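Local structure of ferritin (Ulva pertusa, 3VNX) at residues H62-R67 / K121-Y126; A42-Q47 / D95-R100; A76-E81 / K174-Y179. The protein probably oxidises iron(II) with oxygen and stores the resulting mineral inside a hollow shell of 24 subunits, as ferritins do. All coordinates share one frame; numbering follows the deposited sequence.

Interaction 1. Residues H62-R67 / K121-Y126; sequences HSYFAR and KGEALY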
ATOM      1  N   HIS A  62      41.779  23.850 -11.779  1.00 47.09           N
ATOM      2  CA  HIS A  62      41.284  22.954 -10.757  1.00 48.99           C
ATOM      3  C   HIS A  62      42.418  22.495  -9.839  1.00 50.59           C
ATOM      4  O   HIS A  62      42.295  22.523  -8.600  1.00 43.86           O
ATOM      5  CB  HIS A  62      40.604  21.743 -11.385  1.00 37.69           C
ATOM      6  CG  HIS A  62      40.524  20.574 -10.463  1.00 43.81           C
ATOM      7  ND1 HIS A  62      39.594  20.490  -9.447  1.00 43.13           N
ATOM      8  CD2 HIS A  62      41.281  19.452 -10.376  1.00 49.67           C
ATOM      9  CE1 HIS A  62      39.771  19.358  -8.787  1.00 47.71           C
ATOM     10  NE2 HIS A  62      40.788  18.710  -9.331  1.00 47.92           N
ATOM     11  N   SER A  63      43.519  22.055 -10.444  1.00 46.66           N
ATOM     12  CA  SER A  63      44.628  21.544  -9.645  1.00 53.85           C
ATOM     13  C   SER A  63      45.221  22.637  -8.779  1.00 46.41           C
ATOM     14  O   SER A  63      45.706  22.379  -7.676  1.00 46.71           O
ATOM     15  CB  SER A  63      45.700  20.905 -10.526  1.00 52.47           C
ATOM     16  OG  SER A  63      45.304  19.595 -10.892  1.00 57.11           O
ATOM     17  N   TYR A  64      45.172  23.866  -9.272  1.00 39.60           N
ATOM     18  CA  TYR A  64      45.687  24.967  -8.477  1.00 46.72           C
ATOM     19  C   TYR A  64      44.866  25.123  -7.178  1.00 44.99           C
ATOM     20  O   TYR A  64      45.427  25.144  -6.078  1.00 38.54           O
ATOM     21  CB  TYR A  64      45.775  26.277  -9.288  1.00 39.24           C
ATOM     22  CG  TYR A  64      46.230  27.426  -8.426  1.00 53.75           C
ATOM     23  CD1 TYR A  64      47.589  27.637  -8.169  1.00 48.16           C
ATOM     24  CD2 TYR A  64      45.301  28.276  -7.817  1.00 49.32           C
ATOM     25  CE1 TYR A  64      48.012  28.669  -7.355  1.00 47.70           C
ATOM     26  CE2 TYR A  64      45.719  29.317  -6.995  1.00 48.42           C
ATOM     27  CZ  TYR A  64      47.074  29.509  -6.768  1.00 52.57           C
ATOM     28  OH  TYR A  64      47.491  30.539  -5.949  1.00 49.13           O
ATOM     29  N   PHE A  65      43.542  25.188  -7.303  1.00 39.96           N
ATOM     30  CA  PHE A  65      42.689  25.373  -6.131  1.00 40.64           C
ATOM     31  C   PHE A  65      42.593  24.135  -5.235  1.00 43.86           C
ATOM     32  O   PHE A  65      42.255  24.241  -4.049  1.00 43.91           O
ATOM     33  CB  PHE A  65      41.309  25.898  -6.532  1.00 48.82           C
ATOM     34  CG  PHE A  65      41.354  27.278  -7.098  1.00 45.95           C
ATOM     35  CD1 PHE A  65      41.436  28.383  -6.256  1.00 50.87           C
ATOM     36  CD2 PHE A  65      41.374  27.480  -8.472  1.00 47.00           C
ATOM     37  CE1 PHE A  65      41.505  29.680  -6.772  1.00 45.36           C
ATOM     38  CE2 PHE A  65      41.441  28.757  -8.997  1.00 45.05           C
ATOM     39  CZ  PHE A  65      41.510  29.868  -8.142  1.00 49.33           C
ATOM     40  N   ALA A  66      42.934  22.975  -5.793  1.00 42.80           N
ATOM     41  CA  ALA A  66      43.056  21.750  -5.001  1.00 43.74           C
ATOM     42  C   ALA A  66      44.268  21.744  -4.059  1.00 48.20           C
ATOM     43  O   ALA A  66      44.305  20.954  -3.118  1.00 44.66           O
ATOM     44  CB  ALA A  66      43.099  20.519  -5.909  1.00 43.53           C
ATOM     45  N   ARG A  67      45.260  22.602  -4.300  1.00 42.43           N
ATOM     46  CA  ARG A  67      46.454  22.585  -3.439  1.00 51.04           C
ATOM     47  C   ARG A  67      46.116  22.890  -1.988  1.00 47.96           C
ATOM     48  O   ARG A  67      45.435  23.862  -1.694  1.00 49.65           O
ATOM     49  CB  ARG A  67      47.500  23.580  -3.912  1.00 52.16           C
ATOM     50  CG  ARG A  67      47.918  23.375  -5.330  1.00 48.27           C
ATOM     51  CD  ARG A  67      48.851  24.469  -5.729  1.00 48.06           C
ATOM     52  NE  ARG A  67      49.423  24.235  -7.045  1.00 53.63           N
ATOM     53  CZ  ARG A  67      50.309  25.038  -7.617  1.00 50.78           C
ATOM     54  NH1 ARG A  67      50.730  26.127  -6.984  1.00 48.49           N
ATOM     55  NH2 ARG A  67      50.774  24.748  -8.821  1.00 47.51           N
ATOM     56  N   LYS A 121      44.889  41.176  -7.032  1.00 55.57           N
ATOM     57  CA  LYS A 121      43.488  40.797  -7.042  1.00 57.15           C
ATOM     58  C   LYS A 121      43.112  39.633  -6.107  1.00 59.19           C
ATOM     59  O   LYS A 121      41.956  39.520  -5.675  1.00 52.32           O
ATOM     60  CB  LYS A 121      43.032  40.576  -8.484  1.00 54.72           C
ATOM     61  CG  LYS A 121      42.729  41.908  -9.172  1.00 59.99           C
ATOM     62  CD  LYS A 121      42.390  41.753 -10.627  1.00 62.69           C
ATOM     63  CE  LYS A 121      42.214  43.111 -11.302  1.00 65.73           C
ATOM     64  NZ  LYS A 121      40.908  43.775 -11.012  1.00 53.56           N
ATOM     65  N   GLY A 122      44.096  38.810  -5.751  1.00 55.44           N
ATOM     66  CA  GLY A 122      43.832  37.572  -5.038  1.00 49.50           C
ATOM     67  C   GLY A 122      43.625  36.509  -6.095  1.00 47.73           C
ATOM     68  O   GLY A 122      43.134  36.831  -7.183  1.00 47.70           O
ATOM     69  N   GLU A 123      44.019  35.263  -5.819  1.00 48.70           N
ATOM     70  CA  GLU A 123      43.895  34.206  -6.835  1.00 50.53           C
ATOM     71  C   GLU A 123      42.437  33.913  -7.228  1.00 49.32           C
ATOM     72  O   GLU A 123      42.145  33.612  -8.392  1.00 43.82           O
ATOM     73  CB  GLU A 123      44.600  32.905  -6.429  1.00 46.59           C
ATOM     74  CG  GLU A 123      45.305  32.929  -5.077  1.00 68.75           C
ATOM     75  CD  GLU A 123      44.343  32.835  -3.908  1.00 66.84           C
ATOM     76  OE1 GLU A 123      43.124  33.023  -4.126  1.00 71.34           O
ATOM     77  OE2 GLU A 123      44.806  32.581  -2.775  1.00 56.14           O
ATOM     78  N   ALA A 124      41.525  33.987  -6.265  1.00 43.17           N
ATOM     79  CA  ALA A 124      40.129  33.724  -6.576  1.00 49.09           C
ATOM     80  C   ALA A 124      39.706  34.664  -7.689  1.00 51.22           C
ATOM     81  O   ALA A 124      39.424  34.236  -8.822  1.00 47.92           O
ATOM     82  CB  ALA A 124      39.249  33.916  -5.342  1.00 49.46           C
ATOM     83  N   LEU A 125      39.697  35.954  -7.363  1.00 42.33           N
ATOM     84  CA  LEU A 125      39.200  36.966  -8.278  1.00 46.30           C
ATOM     85  C   LEU A 125      39.950  36.909  -9.590  1.00 47.67           C
ATOM     86  O   LEU A 125      39.356  37.007 -10.667  1.00 48.74           O
ATOM     87  CB  LEU A 125      39.329  38.364  -7.667  1.00 46.22           C
ATOM     88  CG  LEU A 125      39.018  39.507  -8.626  1.00 44.77           C
ATOM     89  CD1 LEU A 125      37.618  39.380  -9.238  1.00 43.93           C
ATOM     90  CD2 LEU A 125      39.162  40.824  -7.896  1.00 44.86           C
ATOM     91  N   TYR A 126      41.263  36.752  -9.496  1.00 47.03           N
ATOM     92  CA  TYR A 126      42.086  36.687 -10.693  1.00 48.20           C
ATOM     93  C   TYR A 126      41.658  35.532 -11.595  1.00 47.01           C
ATOM     94  O   TYR A 126      41.389  35.736 -12.779  1.00 48.65           O
ATOM     95  CB  TYR A 126      43.563  36.575 -10.339  1.00 41.99           C
ATOM     96  CG  TYR A 126      44.420  36.268 -11.543  1.00 56.83           C
ATOM     97  CD1 TYR A 126      45.174  35.096 -11.607  1.00 59.70           C
ATOM     98  CD2 TYR A 126      44.459  37.135 -12.635  1.00 58.85           C
ATOM     99  CE1 TYR A 126      45.959  34.807 -12.718  1.00 57.25           C
ATOM    100  CE2 TYR A 126      45.240  36.855 -13.748  1.00 54.06           C
ATOM    101  CZ  TYR A 126      45.987  35.691 -13.782  1.00 62.41           C
ATOM    102  OH  TYR A 126      46.762  35.405 -14.880  1.00 67.03           O
TER
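Tyr64 lays the hydroxyl end of its ring across the aliphatic part of Glu123, near one end of the four-helix bundle that defines the ferritin fold. Its OH sits 3.4 Å from Glu123 CG, while ring atom CE2 comes within 3.8 Å of Glu123 CB, an apolar overlap in which the two side chains cross at about a right angle. Tyr64 CG lies anti to the backbone N (chi1 176°), which sends the ring out from helix 38-66 toward the first turn of helix 123-151. With an alanine here, the methylenes of Glu123 would probably lose their cover and a gap would open beside Phe65.

Phe65 works from the neighbouring position. Tyr64 CD2 stands 3.9 Å above the centre of the Phe65 ring, so the first aromatic residue backs one face of the second. The Tyr64 ring also reaches Arg67, where CD1 lies 3.6 Å above the guanidinium plane, and Arg67 itself is salt-bridged to Glu115. The far end of Phe65 abuts the backbone of the second helix, with CE1 4.3 Å from Ala124 CA; Phe75 and Ala76 of helix 73-99 also pack against this ring. Gly122 occupies the N-cap position of helix 123-151, and the opening turn is what Phe65 meets edge-on: its CZ lies 3.8 Å from the carbonyl O of Glu123, near the ring plane.

Interaction 2. Residues A42-Q47 / D95-R100; sequences AAINEQ and DYQTKR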
ATOM      1  N   ALA A  42      37.142  22.418 -41.673  1.00 42.63           N
ATOM      2  CA  ALA A  42      38.367  22.851 -41.003  1.00 48.96           C
ATOM      3  C   ALA A  42      38.108  23.813 -39.830  1.00 46.88           C
ATOM      4  O   ALA A  42      38.785  23.748 -38.803  1.00 46.90           O
ATOM      5  CB  ALA A  42      39.357  23.465 -42.020  1.00 44.75           C
ATOM      6  N   ALA A  43      37.136  24.707 -39.978  1.00 41.94           N
ATOM      7  CA  ALA A  43      36.791  25.620 -38.887  1.00 46.15           C
ATOM      8  C   ALA A  43      36.246  24.874 -37.665  1.00 47.57           C
ATOM      9  O   ALA A  43      36.483  25.277 -36.524  1.00 45.34           O
ATOM     10  CB  ALA A  43      35.787  26.657 -39.356  1.00 41.12           C
ATOM     11  N   ILE A  44      35.517  23.791 -37.904  1.00 40.39           N
ATOM     12  CA  ILE A  44      35.000  22.980 -36.802  1.00 45.20           C
ATOM     13  C   ILE A  44      36.148  22.300 -36.065  1.00 47.82           C
ATOM     14  O   ILE A  44      36.169  22.249 -34.831  1.00 42.46           O
ATOM     15  CB  ILE A  44      34.001  21.918 -37.284  1.00 42.75           C
ATOM     16  CG1 ILE A  44      32.656  22.571 -37.610  1.00 43.77           C
ATOM     17  CG2 ILE A  44      33.850  20.816 -36.238  1.00 44.47           C
ATOM     18  CD1 ILE A  44      31.964  23.173 -36.402  1.00 43.48           C
ATOM     19  N   ASN A  45      37.112  21.784 -36.819  1.00 46.93           N
ATOM     20  CA  ASN A  45      38.285  21.195 -36.183  1.00 49.50           C
ATOM     21  C   ASN A  45      39.014  22.222 -35.331  1.00 48.21           C
ATOM     22  O   ASN A  45      39.454  21.937 -34.213  1.00 44.13           O
ATOM     23  CB  ASN A  45      39.202  20.568 -37.221  1.00 43.39           C
ATOM     24  CG  ASN A  45      38.708  19.211 -37.662  1.00 51.90           C
ATOM     25  OD1 ASN A  45      38.078  18.495 -36.881  1.00 48.22           O
ATOM     26  ND2 ASN A  45      38.974  18.849 -38.914  1.00 53.19           N
ATOM     27  N   GLU A  46      39.101  23.432 -35.860  1.00 43.41           N
ATOM     28  CA  GLU A  46      39.729  24.516 -35.136  1.00 50.67           C
ATOM     29  C   GLU A  46      38.995  24.737 -33.800  1.00 45.17           C
ATOM     30  O   GLU A  46      39.609  24.782 -32.735  1.00 43.53           O
ATOM     31  CB  GLU A  46      39.761  25.784 -36.008  1.00 38.65           C
ATOM     32  CG  GLU A  46      40.308  27.000 -35.307  1.00 48.84           C
ATOM     33  OE1 GLU A  46      42.398  25.881 -35.404  1.00 62.89           O
ATOM     34  OE2 GLU A  46      42.244  27.652 -34.091  0.88 54.86           O
ATOM     35  N   GLN A  47      37.675  24.850 -33.869  1.00 46.83           N
ATOM     36  CA  GLN A  47      36.864  25.132 -32.691  1.00 45.85           C
ATOM     37  C   GLN A  47      36.874  23.922 -31.737  1.00 48.77           C
ATOM     38  O   GLN A  47      36.903  24.073 -30.514  1.00 41.02           O
ATOM     39  CB  GLN A  47      35.442  25.541 -33.115  1.00 51.37           C
ATOM     40  CG  GLN A  47      34.526  25.975 -31.970  1.00 52.57           C
ATOM     41  CD  GLN A  47      35.085  27.127 -31.160  1.00 54.33           C
ATOM     42  OE1 GLN A  47      35.721  28.035 -31.700  1.00 61.76           O
ATOM     43  NE2 GLN A  47      34.833  27.106 -29.857  1.00 41.51           N
ATOM     44  N   ASP A  95      31.103  15.237 -32.908  1.00 40.26           N
ATOM     45  CA  ASP A  95      29.898  14.529 -33.300  1.00 33.97           C
ATOM     46  C   ASP A  95      29.254  15.158 -34.547  1.00 40.25           C
ATOM     47  O   ASP A  95      28.886  14.463 -35.496  1.00 37.88           O
ATOM     48  CB  ASP A  95      28.920  14.506 -32.133  1.00 39.40           C
ATOM     49  CG  ASP A  95      27.562  13.954 -32.522  1.00 48.70           C
ATOM     50  OD1 ASP A  95      27.481  12.764 -32.907  1.00 53.29           O
ATOM     51  OD2 ASP A  95      26.571  14.711 -32.441  1.00 45.48           O
ATOM     52  N   TYR A  96      29.127  16.477 -34.559  1.00 38.22           N
ATOM     53  CA  TYR A  96      28.568  17.122 -35.738  1.00 46.28           C
ATOM     54  C   TYR A  96      29.461  16.889 -36.953  1.00 44.47           C
ATOM     55  O   TYR A  96      28.959  16.660 -38.059  1.00 42.79           O
ATOM     56  CB  TYR A  96      28.328  18.627 -35.525  1.00 41.38           C
ATOM     57  CG  TYR A  96      27.388  19.201 -36.563  1.00 46.10           C
ATOM     58  CD1 TYR A  96      26.012  18.970 -36.474  1.00 42.36           C
ATOM     59  CD2 TYR A  96      27.872  19.946 -37.661  1.00 39.07           C
ATOM     60  CE1 TYR A  96      25.123  19.464 -37.437  1.00 45.38           C
ATOM     61  CE2 TYR A  96      26.987  20.452 -38.634  1.00 42.11           C
ATOM     62  CZ  TYR A  96      25.613  20.206 -38.510  1.00 42.68           C
ATOM     63  OH  TYR A  96      24.719  20.689 -39.437  1.00 47.98           O
ATOM     64  N   GLN A  97      30.778  16.946 -36.738  1.00 38.98           N
ATOM     65  CA  GLN A  97      31.740  16.782 -37.824  1.00 41.89           C
ATOM     66  C   GLN A  97      31.479  15.489 -38.591  1.00 43.88           C
ATOM     67  O   GLN A  97      31.288  15.506 -39.810  1.00 40.58           O
ATOM     68  CB  GLN A  97      33.177  16.804 -37.301  1.00 37.18           C
ATOM     69  CG  GLN A  97      34.227  16.767 -38.403  1.00 46.46           C
ATOM     70  CD  GLN A  97      34.431  18.128 -39.082  1.00 52.27           C
ATOM     71  OE1 GLN A  97      33.597  18.572 -39.885  1.00 47.59           O
ATOM     72  NE2 GLN A  97      35.549  18.795 -38.755  1.00 44.78           N
ATOM     73  N   THR A  98      31.456  14.370 -37.871  1.00 38.63           N
ATOM     74  CA  THR A  98      31.239  13.081 -38.514  1.00 42.03           C
ATOM     75  C   THR A  98      29.769  12.878 -38.906  1.00 49.89           C
ATOM     76  O   THR A  98      29.448  12.107 -39.815  1.00 46.19           O
ATOM     77  CB  THR A  98      31.759  11.938 -37.647  1.00 41.63           C
ATOM     78  OG1 THR A  98      31.381  12.169 -36.284  1.00 48.25           O
ATOM     79  CG2 THR A  98      33.287  11.886 -37.737  1.00 46.83           C
ATOM     80  N   LYS A  99      28.880  13.586 -38.223  1.00 38.27           N
ATOM     81  CA  LYS A  99      27.495  13.622 -38.638  1.00 43.32           C
ATOM     82  C   LYS A  99      27.379  14.152 -40.081  1.00 48.93           C
ATOM     83  O   LYS A  99      26.624  13.606 -40.880  1.00 48.03           O
ATOM     84  CB  LYS A  99      26.657  14.464 -37.665  1.00 46.30           C
ATOM     85  CG  LYS A  99      25.139  14.254 -37.788  1.00 55.14           C
ATOM     86  CD  LYS A  99      24.345  15.020 -36.714  1.00 55.49           C
ATOM     87  CE  LYS A  99      24.260  14.236 -35.405  1.00 57.99           C
ATOM     88  NZ  LYS A  99      23.633  15.029 -34.288  1.00 52.69           N
ATOM     89  N   ARG A 100      28.128  15.202 -40.417  1.00 46.31           N
ATOM     90  CA  ARG A 100      27.985  15.838 -41.731  1.00 47.21           C
ATOM     91  C   ARG A 100      28.897  15.246 -42.805  1.00 51.05           C
ATOM     92  O   ARG A 100      28.900  15.720 -43.941  1.00 50.25           O
ATOM     93  CB  ARG A 100      28.236  17.352 -41.649  1.00 46.85           C
ATOM     94  CG  ARG A 100      27.112  18.174 -41.008  1.00 39.29           C
ATOM     95  CD  ARG A 100      25.835  18.212 -41.858  1.00 44.45           C
ATOM     96  NE  ARG A 100      26.065  18.746 -43.206  1.00 54.33           N
ATOM     97  CZ  ARG A 100      26.102  20.043 -43.521  1.00 49.57           C
ATOM     98  NH1 ARG A 100      25.922  20.964 -42.580  1.00 41.98           N
ATOM     99  NH2 ARG A 100      26.313  20.418 -44.781  1.00 44.58           N
TER
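Gln97 NE2 reaches across to Asn45 and donates a hydrogen bond to its OD1, at 3.2 Å and with an N-H...O angle of 151°. The acceptor lies in the amide plane of Gln97, but the donor comes in over the Asn45 carbonyl, 65° out of its plane and not along a lone pair. NE2 is also 3.4 Å from Asn45 ND2, a second donor, so the bond is poorly directed. Beside it, Ile44 CG2 packs 3.6 Å from Gln97 NE2, the two side chains running past each other in opposite directions. The Gln97 chain leaves toward helix 38-66, and a bend at chi2 (78°) swings its amide beside Ile44 and Asn45.

The firmer polar partners lie in the next shell: Glu105 N donates to Asn45 OD1, and Tyr36 OH is bonded to Gln97 OE1. Gln97 NE2 also bonds to Glu41 O, while Asn45 ND2 donates to Arg103 O. Ile44 also touches Leu93 of helix 73-99, and Leu145 and Leu157 bring in helices 123-151 and 155-201. The arrangement is a buried amide-amide hydrogen bond between the first two long helices of the ferritin four-helix bundle.

Interaction 3. Residues A76-E81 / K174-Y179; sequences AKFFKE and KEHAVY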
ATOM      1  N   ALA A  76      37.874  24.554  -6.843  1.00 34.11           N
ATOM      2  CA  ALA A  76      38.439  23.377  -7.486  1.00 44.02           C
ATOM      3  C   ALA A  76      37.345  22.550  -8.173  1.00 44.17           C
ATOM      4  O   ALA A  76      37.506  22.101  -9.311  1.00 42.39           O
ATOM      5  CB  ALA A  76      39.235  22.529  -6.496  1.00 32.75           C
ATOM      6  N   LYS A  77      36.228  22.355  -7.485  1.00 41.44           N
ATOM      7  CA  LYS A  77      35.135  21.560  -8.035  1.00 42.01           C
ATOM      8  C   LYS A  77      34.578  22.263  -9.263  1.00 45.34           C
ATOM      9  O   LYS A  77      34.379  21.653 -10.337  1.00 38.21           O
ATOM     10  CB  LYS A  77      34.054  21.366  -6.974  1.00 39.45           C
ATOM     11  CG  LYS A  77      32.773  20.700  -7.437  1.00 54.03           C
ATOM     12  CD  LYS A  77      31.882  20.336  -6.222  1.00 60.24           C
ATOM     13  CE  LYS A  77      30.495  19.832  -6.644  1.00 66.85           C
ATOM     14  NZ  LYS A  77      29.703  20.863  -7.395  1.00 80.32           N
ATOM     15  N   PHE A  78      34.345  23.560  -9.096  1.00 39.14           N
ATOM     16  CA  PHE A  78      33.865  24.399 -10.184  1.00 43.62           C
ATOM     17  C   PHE A  78      34.712  24.236 -11.448  1.00 44.63           C
ATOM     18  O   PHE A  78      34.185  24.105 -12.556  1.00 40.32           O
ATOM     19  CB  PHE A  78      33.865  25.866  -9.762  1.00 39.92           C
ATOM     20  CG  PHE A  78      33.419  26.792 -10.844  1.00 49.18           C
ATOM     21  CD1 PHE A  78      32.067  27.066 -11.025  1.00 51.68           C
ATOM     22  CD2 PHE A  78      34.348  27.383 -11.698  1.00 44.69           C
ATOM     23  CE1 PHE A  78      31.642  27.919 -12.027  1.00 55.09           C
ATOM     24  CE2 PHE A  78      33.941  28.239 -12.699  1.00 52.54           C
ATOM     25  CZ  PHE A  78      32.577  28.514 -12.868  1.00 58.64           C
ATOM     26  N   PHE A  79      36.031  24.238 -11.289  1.00 40.27           N
ATOM     27  CA  PHE A  79      36.871  24.134 -12.467  1.00 45.00           C
ATOM     28  C   PHE A  79      36.936  22.731 -13.049  1.00 42.99           C
ATOM     29  O   PHE A  79      37.044  22.577 -14.264  1.00 44.09           O
ATOM     30  CB  PHE A  79      38.255  24.738 -12.231  1.00 47.06           C
ATOM     31  CG  PHE A  79      38.233  26.227 -12.187  1.00 48.02           C
ATOM     32  CD1 PHE A  79      37.777  26.949 -13.284  1.00 50.73           C
ATOM     33  CD2 PHE A  79      38.633  26.908 -11.051  1.00 45.75           C
ATOM     34  CE1 PHE A  79      37.731  28.331 -13.260  1.00 45.93           C
ATOM     35  CE2 PHE A  79      38.594  28.297 -11.014  1.00 51.67           C
ATOM     36  CZ  PHE A  79      38.148  29.009 -12.120  1.00 53.54           C
ATOM     37  N   LYS A  80      36.865  21.712 -12.202  1.00 39.36           N
ATOM     38  CA  LYS A  80      36.806  20.362 -12.739  1.00 45.37           C
ATOM     39  C   LYS A  80      35.557  20.220 -13.611  1.00 44.85           C
ATOM     40  O   LYS A  80      35.623  19.673 -14.717  1.00 44.78           O
ATOM     41  CB  LYS A  80      36.834  19.299 -11.635  1.00 38.18           C
ATOM     42  CG  LYS A  80      36.635  17.867 -12.158  1.00 46.44           C
ATOM     43  CD  LYS A  80      37.586  17.538 -13.325  1.00 46.48           C
ATOM     44  CE  LYS A  80      37.692  16.029 -13.581  1.00 47.17           C
ATOM     45  NZ  LYS A  80      36.401  15.409 -13.995  1.00 48.99           N
ATOM     46  N   GLU A  81      34.424  20.728 -13.124  1.00 48.24           N
ATOM     47  CA  GLU A  81      33.178  20.658 -13.877  0.59 43.66           C
ATOM     48  C   GLU A  81      33.283  21.470 -15.168  1.00 46.45           C
ATOM     49  O   GLU A  81      32.946  20.988 -16.251  1.00 43.67           O
ATOM     50  CB  GLU A  81      32.009  21.134 -13.012  0.59 45.67           C
ATOM     51  CG  GLU A  81      31.714  20.189 -11.850  0.59 50.93           C
ATOM     52  CD  GLU A  81      30.796  20.789 -10.798  0.59 56.25           C
ATOM     53  OE1 GLU A  81      30.543  22.017 -10.835  0.59 53.97           O
ATOM     54  OE2 GLU A  81      30.337  20.020  -9.926  0.59 57.52           O
ATOM     55  N   LYS A 174      27.664  35.786 -19.145  1.00 39.18           N
ATOM     56  CA  LYS A 174      26.944  36.518 -18.102  1.00 48.54           C
ATOM     57  C   LYS A 174      27.197  35.913 -16.713  1.00 52.53           C
ATOM     58  O   LYS A 174      27.478  36.645 -15.751  1.00 44.43           O
ATOM     59  CB  LYS A 174      25.440  36.577 -18.411  1.00 55.77           C
ATOM     60  CG  LYS A 174      24.543  36.952 -17.223  1.00 44.91           C
ATOM     61  CD  LYS A 174      24.489  38.441 -16.977  1.00 48.31           C
ATOM     62  CE  LYS A 174      23.708  38.759 -15.704  1.00 45.27           C
ATOM     63  NZ  LYS A 174      22.275  39.005 -15.975  1.00 41.07           N
ATOM     64  N   GLU A 175      27.121  34.582 -16.620  1.00 44.20           N
ATOM     65  CA  GLU A 175      27.376  33.876 -15.362  0.59 45.20           C
ATOM     66  C   GLU A 175      28.765  34.180 -14.813  1.00 49.76           C
ATOM     67  O   GLU A 175      28.952  34.356 -13.597  1.00 47.79           O
ATOM     68  CB  GLU A 175      27.223  32.361 -15.554  0.59 48.81           C
ATOM     69  CG  GLU A 175      27.747  31.509 -14.397  0.59 46.35           C
ATOM     70  CD  GLU A 175      27.841  30.033 -14.762  0.59 53.78           C
ATOM     71  OE1 GLU A 175      27.831  29.730 -15.974  0.59 48.93           O
ATOM     72  OE2 GLU A 175      27.930  29.180 -13.846  0.59 47.91           O
ATOM     73  N   HIS A 176      29.760  34.229 -15.700  1.00 43.70           N
ATOM     74  CA  HIS A 176      31.116  34.530 -15.235  1.00 42.57           C
ATOM     75  C   HIS A 176      31.274  36.000 -14.865  1.00 44.32           C
ATOM     76  O   HIS A 176      32.003  36.337 -13.931  1.00 46.33           O
ATOM     77  CB  HIS A 176      32.169  34.116 -16.248  1.00 43.04           C
ATOM     78  CG  HIS A 176      32.412  32.639 -16.289  1.00 47.65           C
ATOM     79  ND1 HIS A 176      33.497  32.048 -15.679  1.00 57.04           N
ATOM     80  CD2 HIS A 176      31.709  31.637 -16.864  1.00 43.53           C
ATOM     81  CE1 HIS A 176      33.454  30.742 -15.882  1.00 53.14           C
ATOM     82  NE2 HIS A 176      32.379  30.467 -16.595  1.00 50.86           N
ATOM     83  N   ALA A 177      30.571  36.876 -15.573  1.00 43.01           N
ATOM     84  CA  ALA A 177      30.619  38.298 -15.237  1.00 50.09           C
ATOM     85  C   ALA A 177      30.163  38.495 -13.791  1.00 48.78           C
ATOM     86  O   ALA A 177      30.832  39.182 -13.006  1.00 45.66           O
ATOM     87  CB  ALA A 177      29.780  39.130 -16.210  1.00 40.57           C
ATOM     88  N   VAL A 178      29.046  37.855 -13.438  1.00 47.83           N
ATOM     89  CA  VAL A 178      28.493  37.938 -12.082  1.00 42.85           C
ATOM     90  C   VAL A 178      29.455  37.475 -10.975  1.00 46.76           C
ATOM     91  O   VAL A 178      29.613  38.168  -9.963  1.00 45.85           O
ATOM     92  CB  VAL A 178      27.177  37.167 -11.984  1.00 42.80           C
ATOM     93  CG1 VAL A 178      26.672  37.135 -10.531  1.00 35.04           C
ATOM     94  CG2 VAL A 178      26.159  37.797 -12.911  1.00 39.63           C
ATOM     95  N   TYR A 179      30.095  36.320 -11.168  1.00 40.33           N
ATOM     96  CA  TYR A 179      31.129  35.850 -10.235  1.00 47.61           C
ATOM     97  C   TYR A 179      32.203  36.892  -9.987  1.00 47.68           C
ATOM     98  O   TYR A 179      32.644  37.094  -8.845  1.00 41.70           O
ATOM     99  CB  TYR A 179      31.848  34.615 -10.776  1.00 44.52           C
ATOM    100  CG  TYR A 179      30.988  33.393 -10.888  1.00 54.75           C
ATOM    101  CD1 TYR A 179      30.072  33.061  -9.885  1.00 49.20           C
ATOM    102  CD2 TYR A 179      31.107  32.551 -11.985  1.00 54.66           C
ATOM    103  CE1 TYR A 179      29.282  31.933  -9.994  1.00 50.42           C
ATOM    104  CE2 TYR A 179      30.332  31.416 -12.100  1.00 58.32           C
ATOM    105  CZ  TYR A 179      29.422  31.111 -11.106  1.00 61.83           C
ATOM    106  OH  TYR A 179      28.663  29.973 -11.244  1.00 68.23           O
TER
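Phe78 points from helix 73-99 toward His176 and Tyr179, and the three rings form an aromatic cluster. The trans first torsion of Phe78 carries its ring outward, across much of the 15.1 Å between the axes of the two short helical segments. The segments run nearly antiparallel, their directions 164° apart, and at that separation the side chains alone make the contact.

Both aromatic partners meet the outer end of the Phe78 ring and share its CZ, Tyr179 adding CE1 and His176 adding CE2. Tyr179 comes from the opposite direction, its ring plane turned 87° from that of Phe78, and its CE2 lies 3.7 Å from Phe78 CE1. His176 approaches near the plane of the phenylalanine ring, at its edge, with CE1 3.8 Å from Phe78 CZ; here the two planes are 66° apart. Within its own helix, Phe78 sets CD2 3.8 Å above the plane of the Phe79 ring, toward the rim, so Phe79 extends the aromatic group.

Tyr179 has a polar partner as well. In one of the two modelled conformers of Glu175, Tyr179 OH donates a 2.8 Å hydrogen bond to Glu175 OE2, on the anti lone pair of that oxygen, which would limit the turning of the phenol. Leu199 touches both Phe78 and Tyr179, whereas Ala131 and Glu135 of helix 123-151 adjoin His176. The arrangement is an aromatic cluster inside the ferritin four-helix bundle, joining the antiparallel helices 73-99 and 155-201.

How the interactions relate
All three contacts are buried, yet they differ in place and chemistry. Interactions 1 and 3 lie on the same side of the chain's centre, about 12 Å apart between centres, and touch directly: Phe65 CE2 packs 3.5 Å from Phe79 CE2, and His62 ND1 probably hydrogen-bonds to Ala76 O. Phe65 and Phe79 thus connect two contacts that between them involve all four long helices. Interaction 2 lies on the opposite side, about 33 Å from interaction 1 between centres. It shares helix 38-66 with interaction 1 and helix 73-99 with interaction 3, but where those two rest on rings and methylenes, it pairs an amide bond with an isoleucine.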